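Long-range contacts in extracellular solute-binding protein family 1 (PDB 4R2F), which binds the disaccharide laminaribiose and probably delivers it to an ABC-type sugar transporter as its extracellular solute-binding component: residues 79-84 / 391-396; 194-199 / 252-257; 201-206 / 399-404; 207-212 / 239-244. All blocks are in the same frame, centred on the assembly; numbering follows the deposited sequence.

Contact 1: 79-84 / 391-396; sequences NFYQTF and LAALDG. With BGC (beta-D-glucopyranose), chain B.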
loop_
_atom_site.group_PDB
_atom_site.type_symbol
_atom_site.label_atom_id
_atom_site.label_comp_id
_atom_site.label_asym_id
_atom_site.label_seq_id
_atom_site.Cartn_x
_atom_site.Cartn_y
_atom_site.Cartn_z
ATOM N N ASN A 79 11.612 -8.796 1.623
ATOM C CA ASN A 79 12.036 -9.621 0.503
ATOM C C ASN A 79 10.884 -10.443 -0.116
ATOM O O ASN A 79 11.123 -11.468 -0.775
ATOM C CB ASN A 79 13.178 -10.573 0.956
ATOM C CG ASN A 79 14.228 -10.800 -0.128
ATOM O OD1 ASN A 79 14.391 -9.988 -1.031
ATOM N ND2 ASN A 79 14.939 -11.904 -0.036
ATOM N N PHE A 80 9.644 -9.988 0.059
ATOM C CA PHE A 80 8.468 -10.755 -0.401
ATOM C C PHE A 80 8.509 -11.031 -1.912
ATOM O O PHE A 80 8.072 -12.079 -2.373
ATOM C CB PHE A 80 7.163 -10.028 -0.047
ATOM C CG PHE A 80 6.818 -8.910 -0.984
ATOM C CD1 PHE A 80 7.354 -7.643 -0.804
ATOM C CD2 PHE A 80 5.955 -9.118 -2.060
ATOM C CE1 PHE A 80 7.057 -6.617 -1.683
ATOM C CE2 PHE A 80 5.657 -8.078 -2.947
ATOM C CZ PHE A 80 6.202 -6.834 -2.757
ATOM N N TYR A 81 9.024 -10.085 -2.684
ATOM C CA TYR A 81 9.078 -10.240 -4.141
ATOM C C TYR A 81 9.875 -11.485 -4.503
ATOM O O TYR A 81 9.454 -12.312 -5.316
ATOM C CB TYR A 81 9.694 -8.974 -4.770
ATOM C CG TYR A 81 9.768 -8.894 -6.301
ATOM C CD1 TYR A 81 8.622 -8.956 -7.081
ATOM C CD2 TYR A 81 10.994 -8.689 -6.954
ATOM C CE1 TYR A 81 8.682 -8.853 -8.463
ATOM C CE2 TYR A 81 11.064 -8.581 -8.334
ATOM C CZ TYR A 81 9.902 -8.665 -9.082
ATOM O OH TYR A 81 9.940 -8.561 -10.454
ATOM N N GLN A 82 11.016 -11.628 -3.847
ATOM C CA GLN A 82 11.922 -12.729 -4.086
ATOM C C GLN A 82 11.336 -14.014 -3.523
ATOM O O GLN A 82 11.484 -15.074 -4.130
ATOM C CB GLN A 82 13.298 -12.411 -3.453
ATOM C CG GLN A 82 14.252 -13.594 -3.300
ATOM C CD GLN A 82 14.792 -14.104 -4.618
ATOM O OE1 GLN A 82 14.671 -13.446 -5.654
ATOM N NE2 GLN A 82 15.405 -15.286 -4.583
ATOM N N THR A 83 10.685 -13.932 -2.363
ATOM C CA THR A 83 10.061 -15.114 -1.760
ATOM C C THR A 83 9.051 -15.768 -2.729
ATOM O O THR A 83 9.157 -16.963 -3.050
ATOM C CB THR A 83 9.384 -14.769 -0.430
ATOM O OG1 THR A 83 10.328 -14.126 0.442
ATOM C CG2 THR A 83 8.827 -16.002 0.214
ATOM N N PHE A 84 8.110 -14.976 -3.233
ATOM C CA PHE A 84 7.181 -15.450 -4.281
ATOM C C PHE A 84 7.859 -15.870 -5.583
ATOM O O PHE A 84 7.538 -16.931 -6.125
ATOM C CB PHE A 84 6.128 -14.383 -4.611
ATOM C CG PHE A 84 5.031 -14.278 -3.595
ATOM C CD1 PHE A 84 3.904 -15.093 -3.676
ATOM C CD2 PHE A 84 5.110 -13.353 -2.563
ATOM C CE1 PHE A 84 2.901 -14.997 -2.736
ATOM C CE2 PHE A 84 4.091 -13.247 -1.630
ATOM C CZ PHE A 84 2.989 -14.062 -1.721
ATOM N N LEU A 391 4.951 -2.654 -13.119
ATOM C CA LEU A 391 4.653 -2.112 -11.795
ATOM C C LEU A 391 5.091 -3.081 -10.722
ATOM O O LEU A 391 5.532 -2.659 -9.647
ATOM C CB LEU A 391 3.188 -1.778 -11.649
ATOM C CG LEU A 391 2.694 -0.687 -12.584
ATOM C CD1 LEU A 391 1.213 -0.431 -12.327
ATOM C CD2 LEU A 391 3.483 0.584 -12.393
ATOM N N ALA A 392 5.005 -4.371 -11.023
ATOM C CA ALA A 392 5.481 -5.392 -10.116
ATOM C C ALA A 392 6.986 -5.219 -9.841
ATOM O O ALA A 392 7.432 -5.309 -8.686
ATOM C CB ALA A 392 5.194 -6.771 -10.662
ATOM N N ALA A 393 7.763 -4.972 -10.890
ATOM C CA ALA A 393 9.237 -4.813 -10.751
ATOM C C ALA A 393 9.598 -3.506 -10.044
ATOM O O ALA A 393 10.476 -3.455 -9.181
ATOM C CB ALA A 393 9.904 -4.879 -12.104
ATOM N N LEU A 394 8.861 -2.455 -10.372
ATOM C CA LEU A 394 9.013 -1.210 -9.673
ATOM C C LEU A 394 8.770 -1.376 -8.182
ATOM O O LEU A 394 9.608 -1.014 -7.376
ATOM C CB LEU A 394 8.093 -0.155 -10.263
ATOM C CG LEU A 394 7.858 1.097 -9.438
ATOM C CD1 LEU A 394 9.151 1.859 -9.256
ATOM C CD2 LEU A 394 6.811 1.986 -10.106
ATOM N N ASP A 395 7.631 -1.949 -7.830
ATOM C CA ASP A 395 7.183 -2.037 -6.440
ATOM C C ASP A 395 8.052 -2.954 -5.568
ATOM O O ASP A 395 8.397 -2.598 -4.451
ATOM C CB ASP A 395 5.729 -2.531 -6.434
ATOM C CG ASP A 395 5.131 -2.637 -5.046
ATOM O OD1 ASP A 395 5.237 -1.667 -4.276
ATOM O OD2 ASP A 395 4.515 -3.677 -4.743
ATOM N N GLY A 396 8.400 -4.124 -6.087
ATOM C CA GLY A 396 9.085 -5.142 -5.305
ATOM C C GLY A 396 10.602 -5.189 -5.440
ATOM O O GLY A 396 11.238 -5.952 -4.738
HETATM C C2 BGC B . 0.795 -2.349 -0.459
HETATM C C3 BGC B . 1.015 -3.318 -1.621
HETATM C C4 BGC B . 2.457 -3.233 -2.101
HETATM C C5 BGC B . 3.409 -3.469 -0.936
HETATM C C6 BGC B . 4.875 -3.270 -1.344
HETATM C C1 BGC B . 1.761 -2.778 0.632
HETATM O O2 BGC B . -0.550 -2.396 0.002
HETATM O O3 BGC B . 0.125 -3.018 -2.696
HETATM O O4 BGC B . 2.705 -4.252 -3.061
HETATM O O5 BGC B . 3.099 -2.585 0.147
HETATM O O6 BGC B . 5.152 -1.914 -1.757
HETATM O O HOH W 1 10.552 -7.447 -2.221
#

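Contact 2: 194-199 / 252-257; sequences FATGSG and PAAVSY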
loop_
_atom_site.group_PDB
_atom_site.type_symbol
_atom_site.label_atom_id
_atom_site.label_comp_id
_atom_site.label_asym_id
_atom_site.label_seq_id
_atom_site.Cartn_x
_atom_site.Cartn_y
_atom_site.Cartn_z
ATOM N N PHE A 194 7.978 14.461 10.472
ATOM C CA PHE A 194 7.521 13.673 9.345
ATOM C C PHE A 194 8.042 12.250 9.506
ATOM O O PHE A 194 9.151 11.897 9.044
ATOM C CB PHE A 194 7.968 14.313 8.027
ATOM C CG PHE A 194 7.118 13.951 6.845
ATOM C CD1 PHE A 194 5.819 14.413 6.740
ATOM C CD2 PHE A 194 7.632 13.202 5.816
ATOM C CE1 PHE A 194 5.038 14.097 5.650
ATOM C CE2 PHE A 194 6.863 12.896 4.719
ATOM C CZ PHE A 194 5.558 13.333 4.639
ATOM N N ALA A 195 7.220 11.433 10.155
ATOM C CA ALA A 195 7.604 10.100 10.544
ATOM C C ALA A 195 7.474 9.197 9.349
ATOM O O ALA A 195 6.453 9.212 8.645
ATOM C CB ALA A 195 6.727 9.601 11.678
ATOM N N THR A 196 8.518 8.417 9.132
ATOM C CA THR A 196 8.545 7.414 8.079
ATOM C C THR A 196 9.559 6.328 8.476
ATOM O O THR A 196 10.103 6.364 9.570
ATOM C CB THR A 196 8.843 8.043 6.707
ATOM O OG1 THR A 196 8.503 7.110 5.682
ATOM C CG2 THR A 196 10.301 8.424 6.576
ATOM N N GLY A 197 9.791 5.364 7.598
ATOM C CA GLY A 197 10.740 4.327 7.867
ATOM C C GLY A 197 11.013 3.497 6.645
ATOM O O GLY A 197 10.102 3.237 5.867
ATOM N N SER A 198 12.257 3.045 6.515
ATOM C CA SER A 198 12.676 2.175 5.408
ATOM C C SER A 198 13.500 0.989 5.846
ATOM O O SER A 198 14.227 0.391 5.038
ATOM C CB SER A 198 13.430 2.978 4.341
ATOM O OG SER A 198 14.653 3.486 4.839
ATOM N N GLY A 199 13.332 0.595 7.104
ATOM C CA GLY A 199 14.033 -0.573 7.620
ATOM C C GLY A 199 13.520 -1.838 6.998
ATOM O O GLY A 199 12.589 -1.799 6.190
ATOM N N PRO A 252 16.735 11.346 11.586
ATOM C CA PRO A 252 17.921 10.854 10.896
ATOM C C PRO A 252 18.049 9.325 10.904
ATOM O O PRO A 252 18.721 8.770 10.022
ATOM C CB PRO A 252 19.081 11.508 11.675
ATOM C CG PRO A 252 18.511 11.773 13.023
ATOM C CD PRO A 252 17.091 12.186 12.744
ATOM N N ALA A 253 17.414 8.640 11.861
ATOM C CA ALA A 253 17.423 7.164 11.846
ATOM C C ALA A 253 16.229 6.557 11.106
ATOM O O ALA A 253 16.096 5.347 11.097
ATOM C CB ALA A 253 17.464 6.612 13.250
ATOM N N ALA A 254 15.364 7.374 10.500
ATOM C CA ALA A 254 14.169 6.826 9.781
ATOM C C ALA A 254 14.519 5.712 8.775
ATOM O O ALA A 254 13.759 4.778 8.579
ATOM C CB ALA A 254 13.415 7.936 9.068
ATOM N N VAL A 255 15.665 5.839 8.126
ATOM C CA VAL A 255 16.119 4.857 7.141
ATOM C C VAL A 255 16.169 3.432 7.709
ATOM O O VAL A 255 15.998 2.443 6.977
ATOM C CB VAL A 255 17.513 5.268 6.562
ATOM C CG1 VAL A 255 18.556 5.353 7.648
ATOM C CG2 VAL A 255 17.980 4.293 5.501
ATOM N N SER A 256 16.409 3.328 9.015
ATOM C CA SER A 256 16.608 2.058 9.681
ATOM C C SER A 256 15.338 1.454 10.277
ATOM O O SER A 256 15.368 0.316 10.759
ATOM C CB SER A 256 17.631 2.227 10.819
ATOM O OG SER A 256 17.082 2.949 11.928
ATOM N N TYR A 257 14.245 2.207 10.269
ATOM C CA TYR A 257 13.117 1.845 11.107
ATOM C C TYR A 257 12.205 0.812 10.483
ATOM O O TYR A 257 11.723 0.968 9.366
ATOM C CB TYR A 257 12.284 3.051 11.458
ATOM C CG TYR A 257 12.870 4.031 12.445
ATOM C CD1 TYR A 257 13.804 3.655 13.427
ATOM C CD2 TYR A 257 12.425 5.330 12.438
ATOM C CE1 TYR A 257 14.286 4.593 14.336
ATOM C CE2 TYR A 257 12.904 6.271 13.322
ATOM C CZ TYR A 257 13.825 5.910 14.267
ATOM O OH TYR A 257 14.258 6.895 15.123
#

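Contact 3: 201-206 / 399-404; sequences GNNIGN and ALNQFT. With BGC (beta-D-glucopyranose), chain C; BGC (beta-D-glucopyranose), chain B.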
loop_
_atom_site.group_PDB
_atom_site.type_symbol
_atom_site.label_atom_id
_atom_site.label_comp_id
_atom_site.label_asym_id
_atom_site.label_seq_id
_atom_site.Cartn_x
_atom_site.Cartn_y
_atom_site.Cartn_z
ATOM N N GLY A 201 11.556 -4.953 5.989
ATOM C CA GLY A 201 10.118 -5.191 6.048
ATOM C C GLY A 201 9.236 -3.953 5.941
ATOM O O GLY A 201 8.023 -4.062 5.880
ATOM N N ASN A 202 9.831 -2.773 5.944
ATOM C CA ASN A 202 9.066 -1.530 5.967
ATOM C C ASN A 202 9.127 -0.845 4.599
ATOM O O ASN A 202 10.161 -0.309 4.204
ATOM C CB ASN A 202 9.626 -0.615 7.059
ATOM C CG ASN A 202 8.709 0.524 7.376
ATOM O OD1 ASN A 202 7.693 0.708 6.716
ATOM N ND2 ASN A 202 9.053 1.294 8.390
ATOM N N ASN A 203 7.997 -0.853 3.897
ATOM C CA ASN A 203 7.849 -0.232 2.565
ATOM C C ASN A 203 7.255 1.183 2.557
ATOM O O ASN A 203 7.075 1.815 1.494
ATOM C CB ASN A 203 6.976 -1.150 1.691
ATOM C CG ASN A 203 7.598 -2.502 1.483
ATOM O OD1 ASN A 203 7.006 -3.545 1.767
ATOM N ND2 ASN A 203 8.805 -2.493 1.006
ATOM N N ILE A 204 6.990 1.722 3.735
ATOM C CA ILE A 204 6.344 3.030 3.817
ATOM C C ILE A 204 7.239 4.138 3.243
ATOM O O ILE A 204 6.747 5.057 2.569
ATOM C CB ILE A 204 5.924 3.317 5.265
ATOM C CG1 ILE A 204 4.802 2.344 5.676
ATOM C CG2 ILE A 204 5.528 4.770 5.478
ATOM C CD1 ILE A 204 3.486 2.489 4.912
ATOM N N GLY A 205 8.542 4.043 3.492
ATOM C CA GLY A 205 9.508 4.973 2.908
ATOM C C GLY A 205 9.445 4.977 1.398
ATOM O O GLY A 205 9.445 6.052 0.778
ATOM N N ASN A 206 9.411 3.780 0.811
ATOM C CA ASN A 206 9.237 3.622 -0.643
ATOM C C ASN A 206 8.012 4.391 -1.089
ATOM O O ASN A 206 8.028 5.089 -2.100
ATOM C CB ASN A 206 9.027 2.156 -1.013
ATOM C CG ASN A 206 10.275 1.310 -0.895
ATOM O OD1 ASN A 206 10.219 0.106 -1.113
ATOM N ND2 ASN A 206 11.408 1.929 -0.621
ATOM N N ALA A 399 15.685 -1.317 -6.933
ATOM C CA ALA A 399 15.901 0.088 -7.279
ATOM C C ALA A 399 15.133 1.089 -6.413
ATOM O O ALA A 399 15.672 2.134 -6.041
ATOM C CB ALA A 399 15.594 0.340 -8.750
ATOM N N LEU A 400 13.852 0.813 -6.151
ATOM C CA LEU A 400 13.051 1.708 -5.346
ATOM C C LEU A 400 13.556 1.671 -3.893
ATOM O O LEU A 400 13.671 2.715 -3.267
ATOM C CB LEU A 400 11.560 1.322 -5.410
ATOM C CG LEU A 400 10.573 2.200 -4.638
ATOM C CD1 LEU A 400 10.812 3.678 -4.887
ATOM C CD2 LEU A 400 9.131 1.819 -4.984
ATOM N N ASN A 401 13.865 0.474 -3.385
ATOM C CA ASN A 401 14.362 0.344 -2.007
ATOM C C ASN A 401 15.576 1.213 -1.784
ATOM O O ASN A 401 15.622 2.009 -0.838
ATOM C CB ASN A 401 14.692 -1.104 -1.658
ATOM C CG ASN A 401 13.443 -1.965 -1.474
ATOM O OD1 ASN A 401 13.372 -3.084 -1.953
ATOM N ND2 ASN A 401 12.473 -1.446 -0.762
ATOM N N GLN A 402 16.533 1.086 -2.695
ATOM C CA GLN A 402 17.851 1.765 -2.599
ATOM C C GLN A 402 17.723 3.263 -2.801
ATOM O O GLN A 402 18.329 4.062 -2.085
ATOM C CB GLN A 402 18.853 1.082 -3.579
ATOM C CG GLN A 402 19.058 -0.386 -3.180
ATOM C CD GLN A 402 19.990 -1.218 -4.065
ATOM O OE1 GLN A 402 20.420 -2.320 -3.679
ATOM N NE2 GLN A 402 20.288 -0.716 -5.246
ATOM N N PHE A 403 16.867 3.661 -3.733
ATOM C CA PHE A 403 16.541 5.073 -3.906
ATOM C C PHE A 403 16.048 5.682 -2.600
ATOM O O PHE A 403 16.517 6.740 -2.162
ATOM C CB PHE A 403 15.504 5.203 -5.011
ATOM C CG PHE A 403 14.961 6.570 -5.197
ATOM C CD1 PHE A 403 15.770 7.614 -5.619
ATOM C CD2 PHE A 403 13.621 6.824 -4.983
ATOM C CE1 PHE A 403 15.253 8.876 -5.799
ATOM C CE2 PHE A 403 13.103 8.077 -5.184
ATOM C CZ PHE A 403 13.922 9.113 -5.585
ATOM N N THR A 404 15.118 4.995 -1.958
ATOM C CA THR A 404 14.551 5.480 -0.713
ATOM C C THR A 404 15.633 5.651 0.356
ATOM O O THR A 404 15.643 6.642 1.074
ATOM C CB THR A 404 13.438 4.530 -0.182
ATOM O OG1 THR A 404 12.443 4.326 -1.191
ATOM C CG2 THR A 404 12.779 5.124 1.054
HETATM C C2 BGC C . 0.993 -2.015 4.106
HETATM C C3 BGC C . 1.906 -2.591 3.013
HETATM C C4 BGC C . 3.371 -2.417 3.440
HETATM C C5 BGC C . 3.591 -3.006 4.859
HETATM C C6 BGC C . 5.050 -2.936 5.327
HETATM C C1 BGC C . 1.364 -2.614 5.475
HETATM O O1 BGC C . 0.587 -2.026 6.518
HETATM O O2 BGC C . -0.380 -2.282 3.771
HETATM O O3 BGC C . 1.568 -1.948 1.755
HETATM O O4 BGC C . 4.302 -3.051 2.556
HETATM O O5 BGC C . 2.750 -2.310 5.738
HETATM O O6 BGC C . 5.524 -1.591 5.240
HETATM C C2 BGC B . 0.795 -2.349 -0.459
HETATM C C3 BGC B . 1.015 -3.318 -1.621
HETATM C C4 BGC B . 2.457 -3.233 -2.101
HETATM C C5 BGC B . 3.409 -3.469 -0.936
HETATM C C6 BGC B . 4.875 -3.270 -1.344
HETATM C C1 BGC B . 1.761 -2.778 0.632
HETATM O O2 BGC B . -0.550 -2.396 0.002
HETATM O O3 BGC B . 0.125 -3.018 -2.696
HETATM O O4 BGC B . 2.705 -4.252 -3.061
HETATM O O5 BGC B . 3.099 -2.585 0.147
HETATM O O6 BGC B . 5.152 -1.914 -1.757
HETATM O O HOH W 2 13.424 0.953 1.215
#

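Contact 4: 207-212 / 239-244; sequences HLMIMM and EFLLEL. With BGC (beta-D-glucopyranose), chain B.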
loop_
_atom_site.group_PDB
_atom_site.type_symbol
_atom_site.label_atom_id
_atom_site.label_comp_id
_atom_site.label_asym_id
_atom_site.label_seq_id
_atom_site.Cartn_x
_atom_site.Cartn_y
_atom_site.Cartn_z
ATOM N N HIS A 207 6.938 4.275 -0.314
ATOM C CA HIS A 207 5.670 4.806 -0.740
ATOM C C HIS A 207 5.660 6.313 -0.642
ATOM O O HIS A 207 5.037 6.986 -1.459
ATOM C CB HIS A 207 4.541 4.213 0.082
ATOM C CG HIS A 207 4.418 2.729 -0.054
ATOM N ND1 HIS A 207 3.590 1.972 0.746
ATOM C CD2 HIS A 207 5.004 1.860 -0.918
ATOM C CE1 HIS A 207 3.678 0.701 0.390
ATOM N NE2 HIS A 207 4.526 0.610 -0.621
ATOM N N LEU A 208 6.357 6.820 0.368
ATOM C CA LEU A 208 6.552 8.227 0.547
ATOM C C LEU A 208 7.263 8.820 -0.668
ATOM O O LEU A 208 6.895 9.885 -1.115
ATOM C CB LEU A 208 7.370 8.496 1.814
ATOM C CG LEU A 208 7.580 9.957 2.173
ATOM C CD1 LEU A 208 6.268 10.740 2.280
ATOM C CD2 LEU A 208 8.383 10.056 3.460
ATOM N N MET A 209 8.283 8.143 -1.187
ATOM C CA MET A 209 9.073 8.693 -2.322
ATOM C C MET A 209 8.101 8.975 -3.475
ATOM O O MET A 209 7.998 10.113 -3.980
ATOM C CB MET A 209 10.186 7.728 -2.768
ATOM C CG MET A 209 11.324 7.445 -1.768
ATOM S SD MET A 209 12.269 8.858 -1.158
ATOM C CE MET A 209 11.458 9.177 0.396
ATOM N N ILE A 210 7.312 7.959 -3.802
ATOM C CA ILE A 210 6.384 8.049 -4.915
ATOM C C ILE A 210 5.217 8.958 -4.585
ATOM O O ILE A 210 4.820 9.753 -5.433
ATOM C CB ILE A 210 5.843 6.676 -5.370
ATOM C CG1 ILE A 210 6.975 5.679 -5.605
ATOM C CG2 ILE A 210 5.000 6.833 -6.645
ATOM C CD1 ILE A 210 7.936 6.071 -6.694
ATOM N N MET A 211 4.674 8.882 -3.369
ATOM C CA MET A 211 3.597 9.829 -2.987
ATOM C C MET A 211 4.008 11.274 -3.176
ATOM O O MET A 211 3.191 12.085 -3.666
ATOM C CB MET A 211 3.062 9.656 -1.556
ATOM C CG MET A 211 1.873 10.603 -1.261
ATOM S SD MET A 211 2.415 12.223 -0.653
ATOM C CE MET A 211 2.419 11.876 1.112
ATOM N N MET A 212 5.249 11.621 -2.809
ATOM C CA MET A 212 5.626 13.036 -2.911
ATOM C C MET A 212 5.815 13.473 -4.359
ATOM O O MET A 212 5.486 14.621 -4.705
ATOM C CB MET A 212 6.847 13.390 -2.060
ATOM C CG MET A 212 6.598 13.227 -0.556
ATOM S SD MET A 212 5.407 14.372 0.170
ATOM C CE MET A 212 6.497 15.754 0.275
ATOM N N GLU A 239 14.155 16.963 -3.908
ATOM C CA GLU A 239 14.812 18.080 -3.226
ATOM C C GLU A 239 14.092 18.453 -1.929
ATOM O O GLU A 239 14.719 18.817 -0.950
ATOM C CB GLU A 239 14.907 19.323 -4.133
ATOM C CG GLU A 239 15.954 19.204 -5.235
ATOM C CD GLU A 239 15.994 20.396 -6.195
ATOM O OE1 GLU A 239 15.021 21.185 -6.273
ATOM O OE2 GLU A 239 17.017 20.545 -6.894
ATOM N N PHE A 240 12.769 18.369 -1.921
ATOM C CA PHE A 240 12.030 18.716 -0.729
ATOM C C PHE A 240 12.253 17.680 0.383
ATOM O O PHE A 240 12.476 18.042 1.536
ATOM C CB PHE A 240 10.558 18.890 -1.046
ATOM C CG PHE A 240 9.745 19.246 0.143
ATOM C CD1 PHE A 240 9.898 20.487 0.761
ATOM C CD2 PHE A 240 8.833 18.341 0.668
ATOM C CE1 PHE A 240 9.158 20.820 1.879
ATOM C CE2 PHE A 240 8.074 18.683 1.781
ATOM C CZ PHE A 240 8.246 19.912 2.392
ATOM N N LEU A 241 12.217 16.410 0.018
ATOM C CA LEU A 241 12.512 15.341 0.958
ATOM C C LEU A 241 13.920 15.485 1.539
ATOM O O LEU A 241 14.112 15.388 2.746
ATOM C CB LEU A 241 12.330 13.988 0.285
ATOM C CG LEU A 241 10.846 13.656 0.049
ATOM C CD1 LEU A 241 10.637 12.595 -1.015
ATOM C CD2 LEU A 241 10.176 13.254 1.349
ATOM N N LEU A 242 14.899 15.743 0.687
ATOM C CA LEU A 242 16.268 16.004 1.165
ATOM C C LEU A 242 16.354 17.173 2.135
ATOM O O LEU A 242 17.122 17.123 3.094
ATOM C CB LEU A 242 17.198 16.250 -0.005
ATOM C CG LEU A 242 17.464 15.030 -0.870
ATOM C CD1 LEU A 242 18.154 15.457 -2.176
ATOM C CD2 LEU A 242 18.308 14.020 -0.107
ATOM N N GLU A 243 15.536 18.199 1.915
ATOM C CA GLU A 243 15.469 19.314 2.813
ATOM C C GLU A 243 14.821 18.908 4.139
ATOM O O GLU A 243 15.240 19.361 5.186
ATOM C CB GLU A 243 14.677 20.439 2.171
ATOM C CG GLU A 243 14.971 21.808 2.738
ATOM C CD GLU A 243 14.150 22.887 2.056
ATOM O OE1 GLU A 243 14.219 24.052 2.494
ATOM O OE2 GLU A 243 13.420 22.574 1.088
ATOM N N LEU A 244 13.771 18.094 4.102
ATOM C CA LEU A 244 13.221 17.560 5.348
ATOM C C LEU A 244 14.272 16.738 6.126
ATOM O O LEU A 244 14.365 16.850 7.362
ATOM C CB LEU A 244 11.997 16.712 5.090
ATOM C CG LEU A 244 10.770 17.403 4.527
ATOM C CD1 LEU A 244 9.656 16.382 4.441
ATOM C CD2 LEU A 244 10.357 18.587 5.375
HETATM C C2 BGC B . 0.795 -2.349 -0.459
HETATM C C3 BGC B . 1.015 -3.318 -1.621
HETATM C C4 BGC B . 2.457 -3.233 -2.101
HETATM C C5 BGC B . 3.409 -3.469 -0.936
HETATM C C6 BGC B . 4.875 -3.270 -1.344
HETATM C C1 BGC B . 1.761 -2.778 0.632
HETATM O O2 BGC B . -0.550 -2.396 0.002
HETATM O O3 BGC B . 0.125 -3.018 -2.696
HETATM O O4 BGC B . 2.705 -4.252 -3.061
HETATM O O5 BGC B . 3.099 -2.585 0.147
HETATM O O6 BGC B . 5.152 -1.914 -1.757
#

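Contact 1: 79-84 / 391-396
Tyr81 leans against Gly396 where two helices border the sugar pocket of this solute-binding protein fold. Helix segments 80-84 and 391-396 run at 127° to each other, their axes 10.5 Å apart at closest approach. Tyr81 has CG anti to its backbone N (chi1 -177°), and this carries the ring across the end of segment 391-396. Its CB lies 3.4 Å from Gly396 O. CG and CD2 stay close to the same carbonyl. Further out, Tyr81 CE1 is 3.8 Å from Ala392 O. At the tip, OH rests near CA and CB of Ala393. Gly396 leaves room for this ring, since a CB there would collide with Tyr81 CG. With an alanine in place of Tyr81, the space over Gly396 would probably be left unfilled, and Ala392 O and Ala393 would lose their ring contacts. One water joins the backbones, accepting from Tyr81 N and donating to Gly396 O. Phe80 works on the pocket side. Its CZ lies 4.1 Å from Asp395 OD2, which sits at the ring edge, and Phe80 CE1 is 4.0 Å from C6 of the chain B glucose. Trp77 meets the Phe80 ring edge-to-face. Asp395 uses both carboxylate oxygens on this sugar: glucose O6 donates to Asp395 OD1, and glucose O4 donates to Asp395 OD2, each at 2.5 Å.

Contact 2: 194-199 / 252-257
A loop-to-loop junction near the sugar pocket pairs segment 194-199, which leads toward helix 204-215, with the short 3-10 turn 254-256. Gly197 is about 8 Å from a bound glucose. Three hydrogen bonds cross the junction. Ser198 N donates to Ala254 O over 3.1 Å. Tyr257 N reaches the same oxygen from the other face of the carbonyl plane, so two N-H groups grip Ala254 O. The hydroxyl of Ser198 turns back between its own N and carbonyl carbon (chi1 65°), and OG donates to Val255 O at 2.7 Å. Its approach is bent, with a C=O...OG angle of 103°. Gly199 N donates to Tyr257 O at 2.8 Å from above the carbonyl plane. The glycines allow the close fit. Gly197 CA comes within 3.1 Å of Ala254 O in a CA-H...O contact, and a CB on Gly199 would strike Ser256 O. Apolar contact is slight: Thr196 CG2 meets Ala254 CB at 4.0 Å. Thr196 O lies at the edge of the Tyr257 ring, while Ala253 O sits over the centre of one face. Tyr257 OH is hydrogen-bonded to Asp251 OD2. Carbonyls of a 3-10 turn and of the residue after it thus hold the loop entering helix 204-215 of this solute-binding protein fold.

Contact 3: 201-206 / 399-404
The wall of the disaccharide pocket is backed here by a helix-to-helix polar contact, between the start of helix 204-215 and helix 398-408 of the solute-binding protein fold. Asn206 carries it. Its CG lies anti to the carbonyl carbon (chi1 -72°), which lets the amide reach helix 398-408. Asn206 ND2 donates to Thr404 OG1 over 2.7 Å, with that oxygen 24° out of the Asn206 amide plane. Thr404 OG1 in turn donates to Leu400 O, which also accepts from Thr404 N on the opposite face of its carbonyl plane. Asn206 CB lies 3.9 Å from Leu400 CG. Thr404 CG2 packs 3.4 Å from Gly205 C, where a side chain would be tight. A water bridges Asn401 O and Asn401 ND2, with a weak bond from Asn206 ND2. On the sugar side, Asn202 OD1 caps the helix by accepting from Ile204 N. Next to it, Asn203 N donates to O6 of the chain C glucose at 2.9 Å, and Asn203 OD1 lies 2.9 Å from O4 of that glucose.

Contact 4: 207-212 / 239-244
Leu241 fits between Leu208, Met209 and Met212 in a helix-helix packing contact of the solute-binding protein fold. The segments 207-212 and 239-244 run at 129°, with their axes 11.0 Å apart. Leu241 CD1 touches Met209 CE at 3.8 Å and Met212 CB at 4.0 Å. Its CD2 meets Leu208 CD2 and Met212 CG. Met212 folds back at its last two torsions (chi2 -67°, chi3 -79°), which brings its methyl to the ring edge of Phe240, Met212 CE to Phe240 CD2 3.5 Å. Within its own helix, Leu244 CG lies over one face of that ring. Trp176 stacks with Phe240 and also touches Met212. Val407 borders both Met209 and Leu241. Helices 232-246, 398-408 and 176-188 thus pack around helix 204-215. The first turn of that helix reaches the sugar. There His207 NE2 donates to O6 of the chain B glucose over 2.8 Å, almost straight. A leucine in place of His207 would probably leave the sugar O6 without this donor and Arg156 NE without its hydrogen-bond partner. That partner is His207 ND1, and its bond to Arg156 NE helps fix the turn of the imidazole.

Contacts 1, 3 and 4 all reach the bound laminaribiose. Contact 2 does not touch the sugar but is joined to contact 3 through a probable hydrogen bond from Asn202 ND2 to Tyr257 O, 2.9 Å. The chain B glucose O6 joins two of the others, since His207 of contact 4 donates to it and it donates to Asp395 of contact 1. Asp154, Asn311 and Gly101 add further bonds to that glucose. Contacts 1 and 3 have centres about 12 Å apart and use successive helices, with Leu394 O 3.6 Å from Leu400 CB. Contacts 3 and 4 share helix 204-215, and Met209 CG packs 3.4 Å from Thr404 OG1. Phe194 of contact 2 packs on Leu208 of contact 4.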